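Local atomic coordinates of poly(ADP-ribose) glycohydrolase (Thermomonospora curvata, PDB entry 3SIG), a protein that hydrolyses poly(ADP-ribose) as a bacterial poly(ADP-ribose) glycohydrolase and binds the product ADP-ribose. Residues 176-181 with 193-198. Residues are numbered along the deposited sequence; the frame is centred on the assembly and turned at random.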
# COMPACT_ATOMS: atom_id res chain seq x y z
N PRO A 176 8.51 -1.14 0.97
CA PRO A 176 8.58 -2.60 1.13
C PRO A 176 8.94 -2.98 2.55
O PRO A 176 9.88 -2.44 3.14
CB PRO A 176 9.73 -2.98 0.19
CG PRO A 176 10.64 -1.79 0.26
CD PRO A 176 9.75 -0.59 0.41
N ALA A 177 8.20 -3.91 3.11
CA ALA A 177 8.58 -4.50 4.39
C ALA A 177 9.86 -5.30 4.15
O ALA A 177 10.12 -5.76 3.03
CB ALA A 177 7.48 -5.41 4.93
N PRO A 178 10.66 -5.51 5.20
CA PRO A 178 11.82 -6.40 5.04
C PRO A 178 11.34 -7.78 4.60
O PRO A 178 10.31 -8.28 5.04
CB PRO A 178 12.44 -6.42 6.42
CG PRO A 178 11.36 -6.01 7.35
CD PRO A 178 10.53 -5.02 6.58
N ASN A 179 12.11 -8.43 3.74
CA ASN A 179 11.81 -9.76 3.27
C ASN A 179 12.36 -10.77 4.28
O ASN A 179 13.46 -11.34 4.13
CB ASN A 179 12.43 -9.97 1.89
CG ASN A 179 11.89 -11.18 1.18
OD1 ASN A 179 11.46 -12.15 1.80
ND2 ASN A 179 11.85 -11.10 -0.14
N ARG A 180 11.57 -10.99 5.31
CA ARG A 180 11.97 -11.90 6.39
C ARG A 180 12.14 -13.33 5.90
O ARG A 180 12.95 -14.09 6.42
CB ARG A 180 10.97 -11.83 7.54
CG ARG A 180 11.47 -12.59 8.77
CD ARG A 180 10.54 -12.52 9.95
NE ARG A 180 11.07 -13.35 11.03
CZ ARG A 180 11.93 -12.93 11.96
NH1 ARG A 180 12.36 -11.68 11.94
NH2 ARG A 180 12.35 -13.75 12.91
N ARG A 181 11.36 -13.71 4.90
CA ARG A 181 11.46 -15.04 4.34
C ARG A 181 12.86 -15.26 3.77
O ARG A 181 13.47 -16.31 3.97
CB ARG A 181 10.40 -15.23 3.28
CG ARG A 181 10.30 -16.62 2.73
CD ARG A 181 9.14 -16.76 1.74
NE ARG A 181 7.86 -16.38 2.34
CZ ARG A 181 7.03 -17.22 2.95
NH1 ARG A 181 7.32 -18.51 3.05
NH2 ARG A 181 5.89 -16.77 3.45
N GLY A 193 12.46 -6.16 14.26
CA GLY A 193 11.52 -5.26 14.89
C GLY A 193 11.95 -3.80 14.77
O GLY A 193 11.12 -2.92 14.55
N ARG A 194 13.23 -3.54 14.94
CA ARG A 194 13.75 -2.18 14.81
C ARG A 194 13.57 -1.66 13.39
O ARG A 194 13.18 -0.49 13.19
CB ARG A 194 15.22 -2.12 15.25
CG ARG A 194 15.44 -2.32 16.74
CD ARG A 194 16.91 -2.11 17.10
NE ARG A 194 17.33 -2.91 18.25
CZ ARG A 194 17.97 -4.08 18.17
NH1 ARG A 194 18.27 -4.60 16.99
NH2 ARG A 194 18.31 -4.72 19.27
N VAL A 195 13.85 -2.50 12.40
CA VAL A 195 13.67 -2.11 11.00
C VAL A 195 12.18 -1.81 10.73
O VAL A 195 11.83 -0.79 10.15
CB VAL A 195 14.21 -3.20 10.05
CG1 VAL A 195 13.81 -2.87 8.63
CG2 VAL A 195 15.71 -3.29 10.17
N LEU A 196 11.29 -2.67 11.21
CA LEU A 196 9.85 -2.49 11.00
C LEU A 196 9.37 -1.21 11.67
O LEU A 196 8.61 -0.46 11.06
CB LEU A 196 9.07 -3.66 11.59
CG LEU A 196 9.10 -4.94 10.75
CD1 LEU A 196 8.58 -6.08 11.60
CD2 LEU A 196 8.27 -4.82 9.50
N ARG A 197 9.80 -0.94 12.88
CA ARG A 197 9.37 0.24 13.59
C ARG A 197 9.84 1.51 12.91
O ARG A 197 9.06 2.46 12.74
CB ARG A 197 9.84 0.20 15.03
CG ARG A 197 9.31 1.38 15.79
CD ARG A 197 9.59 1.29 17.27
NE ARG A 197 8.91 2.36 18.01
CZ ARG A 197 9.43 3.57 18.21
NH1 ARG A 197 10.64 3.86 17.73
NH2 ARG A 197 8.74 4.48 18.89
N GLY A 198 11.12 1.56 12.53
CA GLY A 198 11.64 2.74 11.87
C GLY A 198 10.92 3.05 10.57
O GLY A 198 10.62 4.20 10.22
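The ring of P178 meets L196 and V195 where, in this macrodomain-type fold, the loop following strand 163-175 passes over the side of helix 189-209. L196 CB lies 5.4 Å from P178 CG, too far for a contact, so the outer atoms do the work. L196 CG, anti to the carbonyl carbon (chi1 -77°), is already 4.2 Å from P178 CG. With CD1 anti to CA (chi2 166°), CD2 is the methyl turned toward the proline. CD2 comes to 3.7 Å from P178 CD and 3.9 Å from P178 CG, meeting that CG–CD edge with the two side chains crossed at roughly a right angle. CD1 stays 5.1 Å from P178 CG, while L196 also packs against Q231, V232 and T235 of helix 229-240. The contact is purely apolar and small, 124 Å² in all. On the loop side, N179 N-caps helix 180-183 through OD1 to A182 N. The P178 side chain lies about 8 Å from the bound ADP-ribose, so the contact lies near the ligand pocket without P178 touching the ligand. V195 adds one further methyl: with CG1 anti to its backbone N (chi1 171°), that atom stands 4.2 Å from P178 CG.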